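Side-chain contacts in endo-beta-mannanase (Rhizomucor miehei, PDB 4QP0), which probably hydrolyses internal beta-1,4-mannosidic linkages in mannans, galactomannans and glucomannans, as a TIM-barrel glycoside hydrolase of family 5: residues R177-G180 with P185-S188; W170-E175 with T196-E201; V215-E220 with D242-L247. All blocks are in the same frame, centred on the assembly; numbering follows the deposited sequence.

Contact 1: residues R177-G180 with P185-S188; sequences RCVG and PASS
Val179 and Ala186 bring the two loop segments together, their CA atoms 5.2 Å apart in extended conformations, the chains running roughly antiparallel just at this pair, yet no hydrogen bond crosses between 177-180 and 185-188 and the pair does not form a sheet ladder. The methyl of Ala186 carries the contact. It points at the facing chain and touches both the backbone and a side chain there. Its CB lies 3.4 Å from Cys178 O, coming in from the flank of the carbonyl, and 3.8 Å from Val179 CG2. Alanine suits this place because a single carbon can enter the notch between a peptide oxygen and a branched side chain. The valine presents one branch to it: CG1 stands anti to its backbone N (chi1 -172°), which turns CG2 back beside that nitrogen, on the side where the alanine methyl lies. Cys178 adds a looser apolar touch, its CB 4.4 Å from Ala186 CB.

Both segments belong to the long loop that follows the fourth strand of the TIM barrel, 167-171, and leads to helix 192-209; such loops rise from the C-terminal ends of the strands, the end at which TIM-barrel enzymes have their active sites. With only one buried residue among the three that touch, the methyl contact is a modest clasp within that loop, and covalent and polar bonds join in around it. A disulfide joins Cys178 to Cys190, linking this part of the loop to the residues just before helix 192-209. Asn110 receives a hydrogen bond from Arg177 N at its OD1 and gives one to Val179 O from its ND2, while Asp130 OD2 accepts Ser187 N.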
ATOM      1  N   ARG A 177       9.212   6.362  -6.466  1.00 38.68           N
ATOM      2  CA  ARG A 177       9.610   7.547  -7.235  1.00 40.31           C
ATOM      3  C   ARG A 177      10.913   7.200  -7.951  1.00 41.34           C
ATOM      4  O   ARG A 177      11.413   6.087  -7.814  1.00 41.63           O
ATOM      5  CB  ARG A 177       9.823   8.774  -6.338  1.00 39.83           C
ATOM      6  CG  ARG A 177       8.619   9.203  -5.517  1.00 41.67           C
ATOM      7  CD  ARG A 177       8.857  10.558  -4.877  1.00 41.34           C
ATOM      8  NE  ARG A 177       7.793  10.887  -3.940  1.00 43.44           N
ATOM      9  CZ  ARG A 177       7.650  12.061  -3.329  1.00 43.98           C
ATOM     10  NH1 ARG A 177       8.504  13.052  -3.552  1.00 45.67           N
ATOM     11  NH2 ARG A 177       6.642  12.248  -2.491  1.00 43.31           N
ATOM     12  N   CYS A 178      11.460   8.135  -8.723  1.00 45.30           N
ATOM     13  CA  CYS A 178      12.815   7.945  -9.248  1.00 48.65           C
ATOM     14  C   CYS A 178      13.838   8.166  -8.135  1.00 49.54           C
ATOM     15  O   CYS A 178      14.890   7.526  -8.119  1.00 52.41           O
ATOM     16  CB  CYS A 178      13.097   8.859 -10.446  1.00 50.09           C
ATOM     17  SG  CYS A 178      12.443   8.259 -12.026  1.00 54.99           S
ATOM     18  N   VAL A 179      13.503   9.058  -7.199  1.00 50.31           N
ATOM     19  CA  VAL A 179      14.372   9.416  -6.071  1.00 51.14           C
ATOM     20  C   VAL A 179      13.892   8.756  -4.769  1.00 53.17           C
ATOM     21  O   VAL A 179      12.687   8.706  -4.490  1.00 54.23           O
ATOM     22  CB  VAL A 179      14.436  10.953  -5.878  1.00 50.08           C
ATOM     23  CG1 VAL A 179      15.483  11.336  -4.841  1.00 49.16           C
ATOM     24  CG2 VAL A 179      14.723  11.655  -7.199  1.00 50.19           C
ATOM     25  N   GLY A 180      14.846   8.264  -3.975  1.00 54.83           N
ATOM     26  CA  GLY A 180      14.554   7.582  -2.704  1.00 52.30           C
ATOM     27  C   GLY A 180      14.748   8.447  -1.473  1.00 50.49           C
ATOM     28  O   GLY A 180      14.474   9.646  -1.500  1.00 51.09           O
ATOM     29  N   PRO A 185      21.152   8.131  -4.935  1.00 58.19           N
ATOM     30  CA  PRO A 185      20.571   9.141  -5.828  1.00 56.75           C
ATOM     31  C   PRO A 185      19.935   8.548  -7.089  1.00 54.63           C
ATOM     32  O   PRO A 185      20.039   7.343  -7.323  1.00 52.40           O
ATOM     33  CB  PRO A 185      21.778  10.008  -6.197  1.00 58.25           C
ATOM     34  CG  PRO A 185      22.937   9.065  -6.149  1.00 57.85           C
ATOM     35  CD  PRO A 185      22.612   8.007  -5.124  1.00 58.11           C
ATOM     36  N   ALA A 186      19.291   9.398  -7.887  1.00 53.00           N
ATOM     37  CA  ALA A 186      18.618   8.975  -9.118  1.00 53.57           C
ATOM     38  C   ALA A 186      19.451   9.268 -10.359  1.00 52.19           C
ATOM     39  O   ALA A 186      20.112  10.301 -10.435  1.00 52.82           O
ATOM     40  CB  ALA A 186      17.259   9.649  -9.229  1.00 54.68           C
ATOM     41  N   SER A 187      19.411   8.356 -11.328  1.00 53.40           N
ATOM     42  CA  SER A 187      20.102   8.530 -12.613  1.00 53.46           C
ATOM     43  C   SER A 187      19.374   9.515 -13.498  1.00 52.91           C
ATOM     44  O   SER A 187      18.187   9.770 -13.306  1.00 51.26           O
ATOM     45  CB  SER A 187      20.168   7.206 -13.378  1.00 52.02           C
ATOM     46  OG  SER A 187      21.042   6.295 -12.758  1.00 57.54           O
ATOM     47  N   SER A 188      20.090  10.046 -14.482  1.00 55.96           N
ATOM     48  CA  SER A 188      19.463  10.742 -15.595  1.00 58.69           C
ATOM     49  C   SER A 188      18.635   9.743 -16.407  1.00 60.25           C
ATOM     50  O   SER A 188      17.693  10.130 -17.094  1.00 64.96           O
ATOM     51  CB  SER A 188      20.518  11.411 -16.486  1.00 60.02           C
ATOM     52  OG  SER A 188      21.216  10.464 -17.282  1.00 57.88           O
TER

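Contact 2: residues W170-E175 with T196-E201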
ATOM      1  N   TRP A 170      -2.132  -7.795  -3.906  1.00 27.45           N
ATOM      2  CA  TRP A 170      -0.710  -7.439  -3.802  1.00 26.49           C
ATOM      3  C   TRP A 170      -0.383  -6.058  -4.300  1.00 26.96           C
ATOM      4  O   TRP A 170      -0.910  -5.615  -5.317  1.00 27.96           O
ATOM      5  CB  TRP A 170       0.126  -8.434  -4.593  1.00 25.07           C
ATOM      6  CG  TRP A 170      -0.142  -9.854  -4.201  1.00 23.60           C
ATOM      7  CD1 TRP A 170      -0.794 -10.828  -4.943  1.00 23.26           C
ATOM      8  CD2 TRP A 170       0.209 -10.502  -2.929  1.00 23.40           C
ATOM      9  NE1 TRP A 170      -0.864 -12.011  -4.244  1.00 24.03           N
ATOM     10  CE2 TRP A 170      -0.279 -11.885  -3.026  1.00 23.80           C
ATOM     11  CE3 TRP A 170       0.863 -10.096  -1.770  1.00 22.79           C
ATOM     12  CZ2 TRP A 170      -0.109 -12.800  -1.994  1.00 23.68           C
ATOM     13  CZ3 TRP A 170       1.037 -11.028  -0.738  1.00 23.41           C
ATOM     14  CH2 TRP A 170       0.561 -12.347  -0.846  1.00 23.56           C
ATOM     15  N   GLU A 171       0.513  -5.371  -3.598  1.00 27.48           N
ATOM     16  CA  GLU A 171       1.069  -4.126  -4.095  1.00 27.72           C
ATOM     17  C   GLU A 171       2.557  -4.298  -4.312  1.00 28.09           C
ATOM     18  O   GLU A 171       3.265  -4.805  -3.436  1.00 28.10           O
ATOM     19  CB  GLU A 171       0.816  -2.984  -3.116  1.00 28.47           C
ATOM     20  CG  GLU A 171      -0.647  -2.771  -2.786  1.00 29.48           C
ATOM     21  CD  GLU A 171      -0.933  -1.361  -2.332  1.00 29.71           C
ATOM     22  OE1 GLU A 171      -0.193  -0.838  -1.463  1.00 29.73           O
ATOM     23  OE2 GLU A 171      -1.900  -0.775  -2.862  1.00 29.29           O
ATOM     24  N   ILE A 172       3.018  -3.867  -5.484  1.00 29.48           N
ATOM     25  CA  ILE A 172       4.424  -3.999  -5.900  1.00 29.80           C
ATOM     26  C   ILE A 172       5.404  -3.345  -4.916  1.00 30.85           C
ATOM     27  O   ILE A 172       6.291  -4.011  -4.376  1.00 31.85           O
ATOM     28  CB  ILE A 172       4.651  -3.415  -7.317  1.00 29.80           C
ATOM     29  CG1 ILE A 172       3.883  -4.232  -8.365  1.00 29.03           C
ATOM     30  CG2 ILE A 172       6.142  -3.356  -7.641  1.00 29.96           C
ATOM     31  CD1 ILE A 172       3.722  -3.541  -9.706  1.00 28.85           C
ATOM     32  N   ALA A 173       5.234  -2.041  -4.696  1.00 30.96           N
ATOM     33  CA  ALA A 173       6.097  -1.280  -3.811  1.00 31.02           C
ATOM     34  C   ALA A 173       5.376  -0.064  -3.250  1.00 31.43           C
ATOM     35  O   ALA A 173       4.445   0.458  -3.859  1.00 31.05           O
ATOM     36  CB  ALA A 173       7.352  -0.847  -4.545  1.00 31.68           C
ATOM     37  N   ASN A 174       5.826   0.387  -2.086  1.00 31.17           N
ATOM     38  CA  ASN A 174       5.277   1.574  -1.460  1.00 32.60           C
ATOM     39  C   ASN A 174       5.890   2.846  -2.042  1.00 33.95           C
ATOM     40  O   ASN A 174       7.109   3.027  -2.028  1.00 33.67           O
ATOM     41  CB  ASN A 174       5.479   1.523   0.050  1.00 31.74           C
ATOM     42  CG  ASN A 174       4.800   2.660   0.759  1.00 31.87           C
ATOM     43  OD1 ASN A 174       3.613   2.918   0.540  1.00 33.57           O
ATOM     44  ND2 ASN A 174       5.543   3.353   1.618  1.00 30.87           N
ATOM     45  N   GLU A 175       5.018   3.693  -2.589  1.00 35.26           N
ATOM     46  CA  GLU A 175       5.348   5.035  -3.087  1.00 34.20           C
ATOM     47  C   GLU A 175       6.573   5.158  -4.004  1.00 34.39           C
ATOM     48  O   GLU A 175       7.409   6.031  -3.778  1.00 34.86           O
ATOM     49  CB  GLU A 175       5.472   6.016  -1.907  1.00 34.89           C
ATOM     50  CG  GLU A 175       4.247   6.061  -1.005  1.00 34.63           C
ATOM     51  CD  GLU A 175       4.351   7.106   0.090  1.00 34.99           C
ATOM     52  OE1 GLU A 175       5.483   7.434   0.510  1.00 36.59           O
ATOM     53  OE2 GLU A 175       3.296   7.600   0.536  1.00 34.46           O
ATOM     54  N   THR A 196       7.260   2.925 -15.464  1.00 34.70           N
ATOM     55  CA  THR A 196       6.079   2.209 -15.939  1.00 33.75           C
ATOM     56  C   THR A 196       6.407   0.806 -16.459  1.00 33.46           C
ATOM     57  O   THR A 196       5.663  -0.144 -16.188  1.00 34.89           O
ATOM     58  CB  THR A 196       5.341   3.034 -17.013  1.00 33.46           C
ATOM     59  OG1 THR A 196       4.843   4.238 -16.411  1.00 34.03           O
ATOM     60  CG2 THR A 196       4.183   2.253 -17.631  1.00 32.92           C
ATOM     61  N   ALA A 197       7.513   0.674 -17.189  1.00 31.53           N
ATOM     62  CA  ALA A 197       7.935  -0.629 -17.711  1.00 30.25           C
ATOM     63  C   ALA A 197       8.328  -1.607 -16.591  1.00 28.50           C
ATOM     64  O   ALA A 197       8.011  -2.792 -16.650  1.00 26.16           O
ATOM     65  CB  ALA A 197       9.062  -0.465 -18.723  1.00 31.20           C
ATOM     66  N   TRP A 198       8.999  -1.099 -15.565  1.00 28.91           N
ATOM     67  CA  TRP A 198       9.312  -1.902 -14.390  1.00 30.13           C
ATOM     68  C   TRP A 198       8.058  -2.340 -13.691  1.00 31.51           C
ATOM     69  O   TRP A 198       7.956  -3.479 -13.244  1.00 32.27           O
ATOM     70  CB  TRP A 198      10.218  -1.122 -13.444  1.00 30.89           C
ATOM     71  CG  TRP A 198      10.435  -1.795 -12.112  1.00 31.54           C
ATOM     72  CD1 TRP A 198      11.282  -2.857 -11.826  1.00 31.88           C
ATOM     73  CD2 TRP A 198       9.791  -1.466 -10.831  1.00 32.91           C
ATOM     74  NE1 TRP A 198      11.210  -3.200 -10.499  1.00 32.26           N
ATOM     75  CE2 TRP A 198      10.341  -2.404  -9.844  1.00 33.52           C
ATOM     76  CE3 TRP A 198       8.861  -0.523 -10.420  1.00 32.96           C
ATOM     77  CZ2 TRP A 198       9.947  -2.387  -8.513  1.00 32.91           C
ATOM     78  CZ3 TRP A 198       8.481  -0.506  -9.073  1.00 34.10           C
ATOM     79  CH2 TRP A 198       9.013  -1.414  -8.144  1.00 34.19           C
ATOM     80  N   ILE A 199       7.077  -1.445 -13.612  1.00 33.60           N
ATOM     81  CA  ILE A 199       5.773  -1.765 -13.012  1.00 35.38           C
ATOM     82  C   ILE A 199       5.059  -2.834 -13.830  1.00 36.24           C
ATOM     83  O   ILE A 199       4.381  -3.697 -13.272  1.00 37.07           O
ATOM     84  CB  ILE A 199       4.866  -0.518 -12.930  1.00 35.94           C
ATOM     85  CG1 ILE A 199       5.463   0.535 -11.981  1.00 37.34           C
ATOM     86  CG2 ILE A 199       3.435  -0.898 -12.548  1.00 35.68           C
ATOM     87  CD1 ILE A 199       5.394   0.181 -10.507  1.00 39.58           C
ATOM     88  N   LYS A 200       5.217  -2.760 -15.150  1.00 36.09           N
ATOM     89  CA  LYS A 200       4.542  -3.664 -16.076  1.00 36.39           C
ATOM     90  C   LYS A 200       4.959  -5.113 -15.836  1.00 37.74           C
ATOM     91  O   LYS A 200       4.101  -5.966 -15.573  1.00 38.39           O
ATOM     92  CB  LYS A 200       4.828  -3.245 -17.523  1.00 36.95           C
ATOM     93  CG  LYS A 200       4.095  -4.044 -18.590  1.00 36.40           C
ATOM     94  CD  LYS A 200       4.343  -3.439 -19.962  1.00 37.09           C
ATOM     95  CE  LYS A 200       3.444  -4.051 -21.023  1.00 37.63           C
ATOM     96  NZ  LYS A 200       3.936  -5.386 -21.455  1.00 35.62           N
ATOM     97  N   GLU A 201       6.267  -5.381 -15.900  1.00 36.80           N
ATOM     98  CA  GLU A 201       6.775  -6.751 -15.822  1.00 36.51           C
ATOM     99  C   GLU A 201       6.680  -7.377 -14.431  1.00 34.50           C
ATOM    100  O   GLU A 201       6.468  -8.582 -14.311  1.00 35.15           O
ATOM    101  CB  GLU A 201       8.206  -6.846 -16.373  1.00 39.22           C
ATOM    102  CG  GLU A 201       9.306  -6.511 -15.378  1.00 41.07           C
ATOM    103  CD  GLU A 201      10.675  -6.941 -15.866  1.00 44.39           C
ATOM    104  OE1 GLU A 201      11.624  -6.133 -15.747  1.00 45.55           O
ATOM    105  OE2 GLU A 201      10.802  -8.081 -16.373  1.00 44.48           O
TER
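Ile172 drives a two-pronged side chain at helix 192-209, where Trp198 and Ile199, adjacent in sequence, offer the surfaces that receive it. One prong is CG2, which comes obliquely against the outer corner of the indole: it is 3.5 Å from Trp198 CH2, with the neighbouring ring carbons CZ2 and CZ3 a little farther off. The other is the longer CG1-CD1 arm, whose end settles over the helix backbone, CD1 being 3.6 Å from Ile199 O. Branching at CB parts the prongs; chi1 of -65° sets the CG1 arm beside the backbone N and leaves CG2 anti to it, which aims them at different residues. Isoleucine suits the place because it has both a methyl at the branch and a longer arm.

The bumps of the helix answer in kind. Trp198 sets out across the contact rather than straight toward it, but with CG anti to its backbone N (chi1 172°) its six-membered ring reaches forward; the side chains of Trp198 and Ile172 run alongside each other, pointing opposite ways. The same CH2 corner then meets Ala173, whose CB lies near the ring plane at the edge, 4.0 Å from Trp198 CH2. A small methyl is apt at this point, since the broad indole already occupies the space. The CD1 end of Ile172 meets Ile199 CG2 at 3.9 Å and, more loosely, Ile199 CD1, the two side chains crossing at a slant. No hydrogen bond spans the segments; all four residues that touch are buried.

The contact packs the chain just past the end of barrel strand 167-171 against helix 192-209, the next helix along the chain. Phe142 of helix 136-151 touches both Ile172 and Trp198, Ile202 and Ser203 one turn on also meet Ile172, and Ile199 also touches Val217, just after strand 214-216.

Contact 3: residues V215-E220 with D242-L247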
ATOM      1  N   VAL A 215      -3.895  -6.926  -8.246  1.00 29.58           N
ATOM      2  CA  VAL A 215      -2.568  -6.339  -8.160  1.00 31.22           C
ATOM      3  C   VAL A 215      -2.698  -4.837  -8.374  1.00 31.06           C
ATOM      4  O   VAL A 215      -3.451  -4.398  -9.241  1.00 31.21           O
ATOM      5  CB  VAL A 215      -1.591  -6.966  -9.190  1.00 29.64           C
ATOM      6  CG1 VAL A 215      -0.177  -6.422  -9.019  1.00 29.26           C
ATOM      7  CG2 VAL A 215      -1.583  -8.473  -9.040  1.00 29.54           C
ATOM      8  N   ALA A 216      -1.981  -4.068  -7.555  1.00 31.78           N
ATOM      9  CA  ALA A 216      -1.828  -2.627  -7.747  1.00 31.48           C
ATOM     10  C   ALA A 216      -0.369  -2.237  -7.532  1.00 31.67           C
ATOM     11  O   ALA A 216       0.471  -3.100  -7.282  1.00 34.53           O
ATOM     12  CB  ALA A 216      -2.739  -1.861  -6.808  1.00 30.15           C
ATOM     13  N   VAL A 217      -0.056  -0.949  -7.645  1.00 31.21           N
ATOM     14  CA  VAL A 217       1.317  -0.506  -7.415  1.00 30.69           C
ATOM     15  C   VAL A 217       1.538  -0.149  -5.957  1.00 30.29           C
ATOM     16  O   VAL A 217       2.481  -0.644  -5.342  1.00 30.40           O
ATOM     17  CB  VAL A 217       1.719   0.670  -8.330  1.00 30.81           C
ATOM     18  CG1 VAL A 217       3.120   1.168  -7.996  1.00 30.80           C
ATOM     19  CG2 VAL A 217       1.640   0.241  -9.781  1.00 29.96           C
ATOM     20  N   GLY A 218       0.660   0.698  -5.413  1.00 30.84           N
ATOM     21  CA  GLY A 218       0.813   1.243  -4.064  1.00 28.77           C
ATOM     22  C   GLY A 218       1.488   2.603  -4.073  1.00 30.28           C
ATOM     23  O   GLY A 218       2.075   3.012  -3.069  1.00 30.66           O
ATOM     24  N   ASP A 219       1.416   3.297  -5.210  1.00 31.23           N
ATOM     25  CA  ASP A 219       2.052   4.611  -5.382  1.00 31.82           C
ATOM     26  C   ASP A 219       1.214   5.731  -4.796  1.00 31.56           C
ATOM     27  O   ASP A 219       0.072   5.511  -4.382  1.00 32.03           O
ATOM     28  CB  ASP A 219       2.357   4.900  -6.861  1.00 33.35           C
ATOM     29  CG  ASP A 219       1.095   5.059  -7.727  1.00 35.82           C
ATOM     30  OD1 ASP A 219       0.256   4.122  -7.783  1.00 36.84           O
ATOM     31  OD2 ASP A 219       0.961   6.120  -8.390  1.00 37.63           O
ATOM     32  N   GLU A 220       1.787   6.934  -4.777  1.00 30.75           N
ATOM     33  CA  GLU A 220       1.109   8.116  -4.251  1.00 30.46           C
ATOM     34  C   GLU A 220       0.054   8.660  -5.214  1.00 30.23           C
ATOM     35  O   GLU A 220      -0.798   9.473  -4.818  1.00 29.10           O
ATOM     36  CB  GLU A 220       2.124   9.204  -3.895  1.00 29.80           C
ATOM     37  CG  GLU A 220       2.911   8.901  -2.634  1.00 30.61           C
ATOM     38  CD  GLU A 220       4.319   9.468  -2.662  1.00 32.91           C
ATOM     39  OE1 GLU A 220       5.106   9.113  -3.579  1.00 32.75           O
ATOM     40  OE2 GLU A 220       4.643  10.261  -1.752  1.00 33.77           O
ATOM     41  N   ASP A 242      -1.602   7.600 -15.045  1.00 28.62           N
ATOM     42  CA  ASP A 242      -2.346   7.229 -16.257  1.00 29.54           C
ATOM     43  C   ASP A 242      -1.788   5.975 -16.938  1.00 29.70           C
ATOM     44  O   ASP A 242      -2.542   5.049 -17.264  1.00 29.46           O
ATOM     45  CB  ASP A 242      -2.397   8.397 -17.252  1.00 30.02           C
ATOM     46  CG  ASP A 242      -3.225   9.575 -16.736  1.00 31.48           C
ATOM     47  OD1 ASP A 242      -4.272   9.347 -16.083  1.00 30.21           O
ATOM     48  OD2 ASP A 242      -2.819  10.732 -16.990  1.00 32.55           O
ATOM     49  N   ALA A 243      -0.472   5.938 -17.141  1.00 29.34           N
ATOM     50  CA  ALA A 243       0.142   4.801 -17.817  1.00 30.11           C
ATOM     51  C   ALA A 243       0.071   3.533 -16.963  1.00 30.48           C
ATOM     52  O   ALA A 243       0.036   2.421 -17.503  1.00 31.96           O
ATOM     53  CB  ALA A 243       1.583   5.110 -18.224  1.00 29.43           C
ATOM     54  N   ILE A 244       0.045   3.700 -15.640  1.00 29.38           N
ATOM     55  CA  ILE A 244      -0.046   2.564 -14.719  1.00 28.54           C
ATOM     56  C   ILE A 244      -1.441   1.950 -14.776  1.00 28.81           C
ATOM     57  O   ILE A 244      -1.590   0.753 -15.034  1.00 29.29           O
ATOM     58  CB  ILE A 244       0.323   2.964 -13.272  1.00 29.18           C
ATOM     59  CG1 ILE A 244       1.831   3.212 -13.150  1.00 29.78           C
ATOM     60  CG2 ILE A 244      -0.112   1.896 -12.278  1.00 28.82           C
ATOM     61  CD1 ILE A 244       2.218   4.079 -11.966  1.00 29.56           C
ATOM     62  N   LEU A 245      -2.461   2.776 -14.555  1.00 28.41           N
ATOM     63  CA  LEU A 245      -3.848   2.331 -14.611  1.00 28.42           C
ATOM     64  C   LEU A 245      -4.248   1.766 -15.994  1.00 29.09           C
ATOM     65  O   LEU A 245      -5.208   1.016 -16.110  1.00 29.61           O
ATOM     66  CB  LEU A 245      -4.770   3.483 -14.205  1.00 28.37           C
ATOM     67  CG  LEU A 245      -6.157   3.120 -13.681  1.00 29.05           C
ATOM     68  CD1 LEU A 245      -6.037   2.291 -12.413  1.00 27.95           C
ATOM     69  CD2 LEU A 245      -6.995   4.371 -13.432  1.00 29.32           C
ATOM     70  N   ALA A 246      -3.495   2.104 -17.036  1.00 29.69           N
ATOM     71  CA  ALA A 246      -3.770   1.587 -18.380  1.00 29.44           C
ATOM     72  C   ALA A 246      -3.236   0.172 -18.616  1.00 30.50           C
ATOM     73  O   ALA A 246      -3.620  -0.477 -19.593  1.00 31.15           O
ATOM     74  CB  ALA A 246      -3.224   2.535 -19.427  1.00 29.15           C
ATOM     75  N   LEU A 247      -2.353  -0.296 -17.734  1.00 30.80           N
ATOM     76  CA  LEU A 247      -1.808  -1.653 -17.821  1.00 31.44           C
ATOM     77  C   LEU A 247      -2.867  -2.679 -17.433  1.00 33.02           C
ATOM     78  O   LEU A 247      -3.525  -2.550 -16.391  1.00 32.63           O
ATOM     79  CB  LEU A 247      -0.586  -1.815 -16.906  1.00 31.05           C
ATOM     80  CG  LEU A 247       0.666  -0.962 -17.118  1.00 30.64           C
ATOM     81  CD1 LEU A 247       1.648  -1.183 -15.972  1.00 30.22           C
ATOM     82  CD2 LEU A 247       1.318  -1.276 -18.454  1.00 29.23           C
TER
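Ile244, on helix 241-245, points its CB toward the chain that leaves barrel strand 214-216, and its two branches meet different residues of that chain. CB itself stands back and divides the side chain. From it CG2, anti to the backbone N, runs to Val217 and stops 3.5 Å from Val217 CG2, a tight methyl-to-methyl contact; the two side chains lie roughly perpendicular to each other. CG1 takes the other course, beside the backbone N, and touches neither residue closely. It carries CD1 onward to Asp219, where CD1 lies 4.3 Å from Asp219 OD2.

Two beta-branched residues suit this layer between strand end and helix, because each has a methyl close to its own backbone and can fill a narrow gap with little flexibility. Val217 also touches Ile199 of helix 192-209 and Ile250, so several apolar groups gather about it.

A methyl can offer the carboxylate of Asp219 only van der Waals contact; its polar partners include Gly221 N at OD2 and Thr254 OG1 at OD1, both through weak bonds. With no hydrogen bond between the segments, the contact depends on close fit and burial, mainly of the two methyls.

Along the chain, strand 167-171 enters contact 2 first, and the loop that contact 2 closes at helix 192-209 contains contact 1, nested inside it between 177-180 and 185-188. Contact 3 follows in series: its loop opens at strand 214-216, after contact 2 has closed, and closes at helix 241-245. No two of them cross. Contacts 2 and 3 lie close, with centres about 7 Å apart: their strands are neighbours in the barrel sheet, with a probable bond from Ala216 N to Trp170 O, and past the strands Glu175 N probably bonds Gly218 O. Contact 1 sits farther out, but the salt bridge from Arg177 to Glu220 ties its loop to the chain after strand 214-216.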